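Side-chain contacts in trans-isoprenyl diphosphate synthase (Caulobacter crescentus, PDB 3OYR), which probably makes octaprenyl diphosphate, the precursor of quinone side chains, by adding five isopentenyl diphosphate units to farnesyl diphosphate: residues E32-G37 against M72-A77; A57-A62 against L122-A127; I265-P270 against I298-L303; K316-L321 against L336-V341. All coordinates share one frame; numbering follows the deposited sequence. Where two conformers were deposited one is given.

In the fold
The four contacts join helices of the largely helical isoprenoid synthase fold, and none belongs to the sites that hold calcium and dimethylallyl diphosphate. In contact 1 the side chain of Met35 is about 10 Å from a bound dimethylallyl diphosphate, and in contact 2 the side chain of His59 is about 12 Å from a bound dimethylallyl diphosphate. Contacts 1 and 4, with centres 18 Å apart, touch directly, Met72 CG packing on Leu336 CD2 at 3.7 Å. Contacts 3 and 4 share helix 302-320, which carries one segment of each, with centres 27 Å apart. Contact 3 is the most remote, its centre 41 Å from that of contact 1 and 38 Å from that of contact 2.

Contact 1: residues E32-G37 against M72-A77; sequences EADMAG and MTVAAA
Val74 pushes its two methyl groups against Asp34 and Met35, joining helix 68-79 to helix 25-45 in the helical bundle of the FPP/GGPP synthase family. The contact is small and buried, and Val74 carries the larger part of it. Across the two segments the closest CA atoms are those of Asp34 and Val74, 6.9 Å apart, and the branches of the valine fill the interval. CG1 lies anti to the backbone N of Val74 (chi1 167°), and this sets the two methyls side by side facing helix 25-45.

Asp34 meets both methyls with its CB, which lies 3.7 Å from Val74 CG1 and 3.9 Å from Val74 CG2. Its carboxylate runs on past CG1, with Asp34 OD2 3.7 Å from Val74 CG1, so a charged group rests against a hydrocarbon surface without gaining a polar bond from it. What satisfies the charge lies just beyond the segments: Arg78, one turn further along the helix of Val74, makes a salt bridge to Asp34 OD1, and Gln88 at the start of helix 87-109 donates a hydrogen bond to the same oxygen. The two partners probably fix the rotation of the carboxylate and favour its ionised form inside the protein.

Trp329 of helix 328-342 also packs on Val74, bringing a third helix to this side chain. Met35 shares CG2 of the valine with the CB of Asp34. Its chain bends at chi2 and chi3, and the sulfur is the part that touches, Met35 SD lying 4.1 Å from Val74 CG2.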
loop_
_atom_site.group_PDB
_atom_site.type_symbol
_atom_site.label_atom_id
_atom_site.label_comp_id
_atom_site.label_asym_id
_atom_site.label_seq_id
_atom_site.Cartn_x
_atom_site.Cartn_y
_atom_site.Cartn_z
ATOM N N GLU B 32 10.085 2.785 26.706
ATOM C CA GLU B 32 11.271 3.537 26.307
ATOM C C GLU B 32 12.372 2.676 25.704
ATOM O O GLU B 32 12.806 2.944 24.586
ATOM C CB GLU B 32 11.804 4.340 27.506
ATOM C CG GLU B 32 12.945 5.300 27.178
ATOM C CD GLU B 32 13.292 6.232 28.346
ATOM O OE1 GLU B 32 13.028 5.871 29.519
ATOM O OE2 GLU B 32 13.826 7.334 28.083
ATOM N N ALA B 33 12.794 1.632 26.421
ATOM C CA ALA B 33 13.894 0.795 25.967
ATOM C C ALA B 33 13.537 -0.008 24.700
ATOM O O ALA B 33 14.407 -0.314 23.888
ATOM C CB ALA B 33 14.381 -0.142 27.102
ATOM N N ASP B 34 12.268 -0.360 24.540
ATOM C CA ASP B 34 11.843 -1.049 23.330
ATOM C C ASP B 34 11.643 -0.096 22.162
ATOM O O ASP B 34 11.934 -0.441 21.021
ATOM C CB ASP B 34 10.570 -1.843 23.598
ATOM C CG ASP B 34 10.837 -3.068 24.451
ATOM O OD1 ASP B 34 11.750 -3.856 24.117
ATOM O OD2 ASP B 34 10.135 -3.245 25.462
ATOM N N MET B 35 11.139 1.099 22.450
ATOM C CA MET B 35 10.910 2.080 21.401
ATOM C C MET B 35 12.169 2.662 20.781
ATOM O O MET B 35 12.137 3.164 19.654
ATOM C CB MET B 35 10.012 3.201 21.894
ATOM C CG MET B 35 8.513 2.794 21.988
ATOM S SD MET B 35 7.712 2.124 20.509
ATOM C CE MET B 35 7.569 3.602 19.505
ATOM N N ALA B 36 13.269 2.643 21.519
ATOM C CA ALA B 36 14.537 3.047 20.938
ATOM C C ALA B 36 14.911 2.045 19.851
ATOM O O ALA B 36 15.347 2.452 18.796
ATOM C CB ALA B 36 15.644 3.193 22.011
ATOM N N GLY B 37 14.697 0.752 20.096
ATOM C CA GLY B 37 14.865 -0.258 19.055
ATOM C C GLY B 37 13.938 -0.090 17.850
ATOM O O GLY B 37 14.357 -0.272 16.698
ATOM N N MET B 72 1.495 0.027 21.442
ATOM C CA MET B 72 0.575 -1.055 21.782
ATOM C C MET B 72 1.144 -2.430 21.445
ATOM O O MET B 72 0.964 -3.360 22.218
ATOM C CB MET B 72 -0.808 -0.821 21.176
ATOM C CG MET B 72 -1.603 0.164 22.003
ATOM S SD MET B 72 -2.972 0.900 21.113
ATOM C CE MET B 72 -3.907 -0.614 20.798
ATOM N N THR B 73 1.854 -2.543 20.321
ATOM C CA THR B 73 2.561 -3.771 19.994
ATOM C C THR B 73 3.563 -4.083 21.104
ATOM O O THR B 73 3.612 -5.220 21.599
ATOM C CB THR B 73 3.317 -3.660 18.647
ATOM O OG1 THR B 73 2.395 -3.345 17.603
ATOM C CG2 THR B 73 4.062 -4.979 18.312
ATOM N N VAL B 74 4.349 -3.080 21.494
ATOM C CA VAL B 74 5.318 -3.238 22.590
ATOM C C VAL B 74 4.616 -3.654 23.898
ATOM O O VAL B 74 4.954 -4.682 24.497
ATOM C CB VAL B 74 6.198 -1.966 22.785
ATOM C CG1 VAL B 74 6.941 -2.051 24.120
ATOM C CG2 VAL B 74 7.178 -1.822 21.621
ATOM N N ALA B 75 3.621 -2.879 24.307
ATOM C CA ALA B 75 2.825 -3.217 25.511
ATOM C C ALA B 75 2.231 -4.631 25.506
ATOM O O ALA B 75 2.300 -5.352 26.524
ATOM C CB ALA B 75 1.724 -2.178 25.744
ATOM N N ALA B 76 1.683 -5.038 24.358
ATOM C CA ALA B 76 1.049 -6.345 24.243
ATOM C C ALA B 76 2.065 -7.456 24.357
ATOM O O ALA B 76 1.792 -8.478 24.982
ATOM C CB ALA B 76 0.301 -6.473 22.930
ATOM N N ALA B 77 3.236 -7.254 23.752
ATOM C CA ALA B 77 4.297 -8.264 23.808
ATOM C C ALA B 77 4.839 -8.479 25.230
ATOM O O ALA B 77 5.030 -9.626 25.679
ATOM C CB ALA B 77 5.426 -7.911 22.830
#

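Contact 2: residues A57-A62 against L122-A127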
loop_
_atom_site.group_PDB
_atom_site.type_symbol
_atom_site.label_atom_id
_atom_site.label_comp_id
_atom_site.label_asym_id
_atom_site.label_seq_id
_atom_site.Cartn_x
_atom_site.Cartn_y
_atom_site.Cartn_z
ATOM N N ALA B 57 9.353 10.579 3.326
ATOM C CA ALA B 57 9.056 9.774 4.506
ATOM C C ALA B 57 9.423 10.463 5.821
ATOM O O ALA B 57 8.596 10.526 6.745
ATOM C CB ALA B 57 9.749 8.421 4.409
ATOM N N GLU B 58 10.649 10.982 5.907
ATOM C CA GLU B 58 11.096 11.687 7.110
ATOM C C GLU B 58 10.328 12.982 7.346
ATOM O O GLU B 58 10.142 13.380 8.487
ATOM C CB GLU B 58 12.606 11.977 7.096
ATOM C CG GLU B 58 13.208 12.136 8.503
ATOM C CD GLU B 58 14.367 13.122 8.565
ATOM O OE1 GLU B 58 15.389 12.896 7.880
ATOM O OE2 GLU B 58 14.264 14.118 9.319
ATOM N N HIS B 59 9.865 13.628 6.278
ATOM C CA HIS B 59 9.041 14.822 6.438
ATOM C C HIS B 59 7.820 14.478 7.315
ATOM O O HIS B 59 7.498 15.223 8.237
ATOM C CB HIS B 59 8.625 15.377 5.079
ATOM C CG HIS B 59 7.629 16.499 5.147
ATOM N ND1 HIS B 59 8.004 17.826 5.205
ATOM C CD2 HIS B 59 6.273 16.494 5.132
ATOM C CE1 HIS B 59 6.926 18.588 5.240
ATOM N NE2 HIS B 59 5.861 17.805 5.204
ATOM N N LEU B 60 7.195 13.322 7.061
ATOM C CA LEU B 60 6.050 12.866 7.856
ATOM C C LEU B 60 6.413 12.223 9.206
ATOM O O LEU B 60 5.843 12.595 10.244
ATOM C CB LEU B 60 5.148 11.937 7.033
ATOM C CG LEU B 60 3.839 11.469 7.698
ATOM C CD1 LEU B 60 3.061 12.633 8.299
ATOM C CD2 LEU B 60 2.959 10.752 6.705
ATOM N N ILE B 61 7.341 11.268 9.184
ATOM C CA ILE B 61 7.708 10.510 10.361
ATOM C C ILE B 61 8.369 11.384 11.439
ATOM O O ILE B 61 7.946 11.362 12.601
ATOM C CB ILE B 61 8.582 9.280 9.994
ATOM C CG1 ILE B 61 7.802 8.291 9.107
ATOM C CG2 ILE B 61 9.096 8.589 11.256
ATOM C CD1 ILE B 61 8.718 7.297 8.295
ATOM N N ALA B 62 9.375 12.172 11.054
ATOM C CA ALA B 62 10.045 13.081 12.001
ATOM C C ALA B 62 9.172 14.258 12.472
ATOM O O ALA B 62 9.486 14.874 13.495
ATOM C CB ALA B 62 11.409 13.581 11.443
ATOM N N LEU B 122 1.542 18.106 -1.107
ATOM C CA LEU B 122 1.584 19.496 -1.561
ATOM C C LEU B 122 3.009 19.953 -1.902
ATOM O O LEU B 122 3.193 20.952 -2.600
ATOM C CB LEU B 122 0.925 20.432 -0.534
ATOM C CG LEU B 122 -0.607 20.351 -0.399
ATOM C CD1 LEU B 122 -1.112 21.186 0.784
ATOM C CD2 LEU B 122 -1.319 20.767 -1.681
ATOM N N ILE B 123 4.003 19.213 -1.412
ATOM C CA ILE B 123 5.411 19.487 -1.680
ATOM C C ILE B 123 5.952 18.605 -2.816
ATOM O O ILE B 123 6.618 19.091 -3.733
ATOM C CB ILE B 123 6.269 19.275 -0.402
ATOM C CG1 ILE B 123 5.829 20.211 0.726
ATOM C CG2 ILE B 123 7.760 19.420 -0.694
ATOM C CD1 ILE B 123 5.761 21.706 0.333
ATOM N N TRP B 124 5.660 17.308 -2.751
ATOM C CA TRP B 124 6.218 16.345 -3.702
ATOM C C TRP B 124 5.213 15.891 -4.751
ATOM O O TRP B 124 5.589 15.254 -5.736
ATOM C CB TRP B 124 6.785 15.140 -2.961
ATOM C CG TRP B 124 8.067 15.404 -2.242
ATOM C CD1 TRP B 124 9.324 15.363 -2.776
ATOM C CD2 TRP B 124 8.231 15.726 -0.852
ATOM N NE1 TRP B 124 10.259 15.644 -1.814
ATOM C CE2 TRP B 124 9.618 15.871 -0.622
ATOM C CE3 TRP B 124 7.342 15.906 0.219
ATOM C CZ2 TRP B 124 10.143 16.196 0.642
ATOM C CZ3 TRP B 124 7.864 16.232 1.483
ATOM C CH2 TRP B 124 9.253 16.375 1.676
ATOM N N GLY B 125 3.939 16.224 -4.547
ATOM C CA GLY B 125 2.884 15.800 -5.467
ATOM C C GLY B 125 2.130 14.591 -4.946
ATOM O O GLY B 125 2.649 13.832 -4.115
ATOM N N GLY B 126 0.914 14.412 -5.451
ATOM C CA GLY B 126 0.044 13.298 -5.084
ATOM C C GLY B 126 0.638 11.956 -5.463
ATOM O O GLY B 126 0.624 11.019 -4.660
ATOM N N ALA B 127 1.183 11.868 -6.671
ATOM C CA ALA B 127 1.723 10.606 -7.178
ATOM C C ALA B 127 2.844 10.086 -6.288
ATOM O O ALA B 127 2.806 8.915 -5.864
ATOM C CB ALA B 127 2.198 10.759 -8.623
#
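His59 and Trp124 meet ring against ring, and the contact begins at the first atom of the histidine side chain: His59 CB lies 3.6 Å from Trp124 CH2, at the outer corner of the indole. With CG anti to the backbone N (chi1 172°), the imidazole stands out from the helix and turns one face to the tryptophan. His59 CG is 3.7 Å from Trp124 CZ3. Further out, ND1 of His59 lies 4.0 Å from Trp124 CH2 and CD2 the same distance from Trp124 CZ3, so the benzo edge spans the imidazole near its CG side. This is a T-shaped stack, with His59 as the face and Trp124 as the edge: the centroids of the His59 imidazole and of the six-membered ring of Trp124 are 5.3 Å apart and the planes at 74°. It ties helix 52-61 of the prenyl synthase fold to the turn that leads into helix 126-147, where Gly126 bonds through its backbone to the second subunit. Ile123 CG2 covers one face of the indole. At the tip of the histidine, NE2 is hydrogen-bonded to Val118 O. With an alanine here, the Trp124 edge would probably lose the ring it faces, and Val118 O its NE2 partner.

Contact 3: residues I265-P270 against I298-L303; sequences IARSGP and IGSGAL
Arg267 reaches across to the backbone carbonyl of Ser300. Earlier in its segment, Ile265 points away from residues 298-303 and packs on Trp276 of helix 273-281. Two positions on, Arg267 turns toward the other segment. Its first torsion is unusual, CG almost eclipsing the backbone N (chi1 -12°), and this lays the start of the chain along Ser300, with Arg267 CG 3.8 Å from Ser300 CB. Bends at chi2 and chi3 then curl the guanidinium over the turn. NE of Arg267 donates to Ser300 O at 2.9 Å, and NH1 of Arg267 adds a weak bond to Ser300 O at 3.3 Å. The carbonyl oxygen thus takes two N-H groups of one guanidinium. For the NE bond, Ser300 O sits 19° out of the guanidinium plane.

That oxygen belongs to the turn joining helix 287-299 to helix 302-320 in the helical isoprenoid synthase fold. Gly301 closes the first helix in a Schellman motif and is also the N-cap of the second; with positive phi, it has no side chain to crowd NH1 of Arg267. The guanidinium meets a carbonyl at the C-terminal end of helix 287-299, which probably favours it there, though the start of helix 302-320 is also close, with Ala302 N over one face. Ser300 OG is hydrogen-bonded to Leu296 O, in the preceding turn. After Arg267, Ser268 does much the same on its own side, its OG bonding Ala264 O, and Gly269 takes the chain out of helical geometry with a positive phi.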
loop_
_atom_site.group_PDB
_atom_site.type_symbol
_atom_site.label_atom_id
_atom_site.label_comp_id
_atom_site.label_asym_id
_atom_site.label_seq_id
_atom_site.Cartn_x
_atom_site.Cartn_y
_atom_site.Cartn_z
ATOM N N ILE B 265 -27.642 16.553 13.535
ATOM C CA ILE B 265 -28.760 16.575 12.588
ATOM C C ILE B 265 -30.027 16.015 13.254
ATOM O O ILE B 265 -31.106 16.605 13.135
ATOM C CB ILE B 265 -28.420 15.812 11.268
ATOM C CG1 ILE B 265 -27.424 16.614 10.421
ATOM C CG2 ILE B 265 -29.677 15.517 10.446
ATOM C CD1 ILE B 265 -26.854 15.842 9.242
ATOM N N ALA B 266 -29.871 14.918 13.994
ATOM C CA ALA B 266 -30.979 14.271 14.698
ATOM C C ALA B 266 -31.587 15.102 15.838
ATOM O O ALA B 266 -32.783 14.984 16.106
ATOM C CB ALA B 266 -30.566 12.881 15.195
ATOM N N ARG B 267 -30.785 15.932 16.506
ATOM C CA ARG B 267 -31.326 16.818 17.548
ATOM C C ARG B 267 -31.870 18.133 16.970
ATOM O O ARG B 267 -32.672 18.799 17.622
ATOM C CB ARG B 267 -30.303 17.147 18.656
ATOM C CG ARG B 267 -29.035 16.321 18.687
ATOM C CD ARG B 267 -29.093 15.121 19.617
ATOM N NE ARG B 267 -28.375 15.390 20.863
ATOM C CZ ARG B 267 -27.745 14.475 21.599
ATOM N NH1 ARG B 267 -27.130 14.841 22.720
ATOM N NH2 ARG B 267 -27.723 13.199 21.222
ATOM N N SER B 268 -31.442 18.490 15.755
ATOM C CA SER B 268 -31.666 19.834 15.175
ATOM C C SER B 268 -33.098 20.193 14.778
ATOM O O SER B 268 -33.419 21.374 14.591
ATOM C CB SER B 268 -30.742 20.068 13.972
ATOM O OG SER B 268 -29.493 20.597 14.382
ATOM N N GLY B 269 -33.948 19.177 14.642
ATOM C CA GLY B 269 -35.338 19.374 14.247
ATOM C C GLY B 269 -35.486 19.693 12.768
ATOM O O GLY B 269 -34.535 19.527 11.997
ATOM N N PRO B 270 -36.682 20.164 12.361
ATOM C CA PRO B 270 -36.953 20.431 10.946
ATOM C C PRO B 270 -36.288 21.699 10.408
ATOM O O PRO B 270 -36.097 21.817 9.199
ATOM C CB PRO B 270 -38.478 20.577 10.901
ATOM C CG PRO B 270 -38.861 21.029 12.270
ATOM C CD PRO B 270 -37.862 20.421 13.213
ATOM N N ILE B 298 -21.677 21.297 19.129
ATOM C CA ILE B 298 -21.398 21.458 20.568
ATOM C C ILE B 298 -22.714 21.638 21.325
ATOM O O ILE B 298 -23.057 20.829 22.194
ATOM C CB ILE B 298 -20.426 22.630 20.892
ATOM C CG1 ILE B 298 -19.055 22.410 20.234
ATOM C CG2 ILE B 298 -20.259 22.798 22.422
ATOM C CD1 ILE B 298 -18.048 23.567 20.410
ATOM N N GLY B 299 -23.458 22.672 20.947
ATOM C CA GLY B 299 -24.688 23.055 21.632
ATOM C C GLY B 299 -25.781 22.009 21.736
ATOM O O GLY B 299 -26.440 21.901 22.774
ATOM N N SER B 300 -25.961 21.223 20.675
ATOM C CA SER B 300 -26.944 20.138 20.688
ATOM C C SER B 300 -26.511 18.944 21.551
ATOM O O SER B 300 -27.251 17.969 21.676
ATOM C CB SER B 300 -27.254 19.667 19.268
ATOM O OG SER B 300 -26.110 19.073 18.680
ATOM N N GLY B 301 -25.316 19.021 22.138
ATOM C CA GLY B 301 -24.772 17.937 22.962
ATOM C C GLY B 301 -24.270 16.756 22.146
ATOM O O GLY B 301 -23.995 15.687 22.698
ATOM N N ALA B 302 -24.146 16.957 20.832
ATOM C CA ALA B 302 -23.780 15.895 19.900
ATOM C C ALA B 302 -22.324 15.501 20.054
ATOM O O ALA B 302 -21.989 14.330 19.914
ATOM C CB ALA B 302 -24.055 16.311 18.486
ATOM N N LEU B 303 -21.474 16.486 20.331
ATOM C CA LEU B 303 -20.090 16.245 20.710
ATOM C C LEU B 303 -20.013 15.408 21.994
ATOM O O LEU B 303 -19.241 14.448 22.062
ATOM C CB LEU B 303 -19.349 17.572 20.872
ATOM C CG LEU B 303 -17.811 17.591 20.924
ATOM C CD1 LEU B 303 -17.274 18.762 20.116
ATOM C CD2 LEU B 303 -17.260 17.624 22.359
#

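Contact 4: residues K316-L321 against L336-V341; sequences KAKAAL and LADFAV
Lys318 bends at chi3 (97°) on an otherwise nearly extended chain, and this one turn carries its ammonium group to the carboxylate of Asp338. In both residues CG lies anti to the carbonyl carbon, beside the backbone N, and from these starts the two side chains meet at about a right angle. Lys318 NZ forms a salt bridge to Asp338 OD2 at 2.8 Å. It approaches that oxygen on the syn side, 20° out of the carboxylate plane. A second, weak bond runs from Lys318 NZ to Asp338 OD1 at 3.2 Å, so the nitrogen straddles both oxygens unequally.

Beneath the charged pair the packing is apolar and close. Lys318 CG rests on Ala337 CB at 3.7 Å, while Ala317 CB and Ala337 CB face each other at 4.3 Å. A methionine in place of the lysine would probably leave the Asp338 carboxylate without this ammonium partner.

Helix 302-320 and helix 328-342 run antiparallel here, at 170° with segment axes 9.8 Å apart, as a helical hairpin near the C-terminus. Lys318 also touches Glu334, and Asp338 touches Lys20. On the buried side, Tyr220 of helix 211-238 packs on both Ala317 and Leu336, and Leu336 continues onto Leu68 of helix 68-79, so the hairpin lies against two helices of the bundle.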
loop_
_atom_site.group_PDB
_atom_site.type_symbol
_atom_site.label_atom_id
_atom_site.label_comp_id
_atom_site.label_asym_id
_atom_site.label_seq_id
_atom_site.Cartn_x
_atom_site.Cartn_y
_atom_site.Cartn_z
ATOM N N LYS B 316 -14.883 -0.998 27.651
ATOM C CA LYS B 316 -14.778 -2.326 27.039
ATOM C C LYS B 316 -13.294 -2.689 26.864
ATOM O O LYS B 316 -12.880 -3.810 27.167
ATOM C CB LYS B 316 -15.514 -2.371 25.691
ATOM C CG LYS B 316 -17.051 -2.389 25.780
ATOM C CD LYS B 316 -17.680 -2.155 24.416
ATOM C CE LYS B 316 -19.208 -2.243 24.465
ATOM N NZ LYS B 316 -19.732 -3.547 23.959
ATOM N N ALA B 317 -12.486 -1.720 26.406
ATOM C CA ALA B 317 -11.026 -1.958 26.271
ATOM C C ALA B 317 -10.375 -2.322 27.612
ATOM O O ALA B 317 -9.620 -3.294 27.688
ATOM C CB ALA B 317 -10.307 -0.770 25.616
ATOM N N LYS B 318 -10.707 -1.571 28.664
ATOM C CA LYS B 318 -10.171 -1.852 29.991
ATOM C C LYS B 318 -10.638 -3.221 30.512
ATOM O O LYS B 318 -9.847 -3.963 31.056
ATOM C CB LYS B 318 -10.527 -0.749 30.975
ATOM C CG LYS B 318 -10.019 0.621 30.594
ATOM C CD LYS B 318 -10.711 1.704 31.392
ATOM C CE LYS B 318 -9.891 2.116 32.590
ATOM N NZ LYS B 318 -10.444 3.345 33.232
ATOM N N ALA B 319 -11.907 -3.558 30.294
ATOM C CA ALA B 319 -12.450 -4.838 30.736
ATOM C C ALA B 319 -11.875 -6.004 29.944
ATOM O O ALA B 319 -11.742 -7.109 30.476
ATOM C CB ALA B 319 -14.027 -4.830 30.692
ATOM N N ALA B 320 -11.520 -5.764 28.680
ATOM C CA ALA B 320 -10.823 -6.792 27.872
ATOM C C ALA B 320 -9.518 -7.345 28.481
ATOM O O ALA B 320 -9.107 -8.458 28.161
ATOM C CB ALA B 320 -10.573 -6.286 26.470
ATOM N N LEU B 321 -8.873 -6.573 29.353
ATOM C CA LEU B 321 -7.607 -6.995 29.993
ATOM C C LEU B 321 -7.741 -7.728 31.339
ATOM O O LEU B 321 -6.728 -8.106 31.940
ATOM C CB LEU B 321 -6.682 -5.798 30.168
ATOM C CG LEU B 321 -6.308 -5.021 28.902
ATOM C CD1 LEU B 321 -5.504 -3.815 29.314
ATOM C CD2 LEU B 321 -5.517 -5.896 27.941
ATOM N N LEU B 336 -4.156 4.408 28.928
ATOM C CA LEU B 336 -4.233 4.748 27.497
ATOM C C LEU B 336 -5.678 4.749 26.984
ATOM O O LEU B 336 -6.062 5.609 26.175
ATOM C CB LEU B 336 -3.357 3.806 26.654
ATOM C CG LEU B 336 -3.423 3.920 25.122
ATOM C CD1 LEU B 336 -2.790 5.242 24.643
ATOM C CD2 LEU B 336 -2.756 2.742 24.449
ATOM N N ALA B 337 -6.471 3.791 27.464
ATOM C CA ALA B 337 -7.896 3.711 27.124
ATOM C C ALA B 337 -8.660 4.991 27.490
ATOM O O ALA B 337 -9.437 5.499 26.686
ATOM C CB ALA B 337 -8.531 2.469 27.778
ATOM N N ASP B 338 -8.406 5.519 28.688
ATOM C CA ASP B 338 -8.983 6.793 29.124
ATOM C C ASP B 338 -8.435 7.954 28.334
ATOM O O ASP B 338 -9.164 8.912 28.003
ATOM C CB ASP B 338 -8.741 6.991 30.635
ATOM C CG ASP B 338 -9.583 6.042 31.485
ATOM O OD1 ASP B 338 -10.636 5.567 30.991
ATOM O OD2 ASP B 338 -9.193 5.751 32.628
ATOM N N PHE B 339 -7.138 7.870 28.021
ATOM C CA PHE B 339 -6.481 8.894 27.232
ATOM C C PHE B 339 -7.060 8.992 25.823
ATOM O O PHE B 339 -7.235 10.095 25.298
ATOM C CB PHE B 339 -4.964 8.678 27.172
ATOM C CG PHE B 339 -4.246 9.732 26.384
ATOM C CD1 PHE B 339 -4.015 10.989 26.935
ATOM C CD2 PHE B 339 -3.823 9.485 25.084
ATOM C CE1 PHE B 339 -3.348 11.974 26.211
ATOM C CE2 PHE B 339 -3.163 10.471 24.347
ATOM C CZ PHE B 339 -2.917 11.707 24.915
ATOM N N ALA B 340 -7.354 7.843 25.213
ATOM C CA ALA B 340 -8.009 7.820 23.898
ATOM C C ALA B 340 -9.251 8.721 23.839
ATOM O O ALA B 340 -9.456 9.420 22.855
ATOM C CB ALA B 340 -8.342 6.396 23.481
ATOM N N VAL B 341 -10.047 8.723 24.910
ATOM C CA VAL B 341 -11.254 9.545 25.011
ATOM C C VAL B 341 -10.955 10.986 25.462
ATOM O O VAL B 341 -11.529 11.936 24.922
ATOM C CB VAL B 341 -12.285 8.893 25.971
ATOM C CG1 VAL B 341 -13.572 9.687 26.025
ATOM C CG2 VAL B 341 -12.578 7.457 25.528
#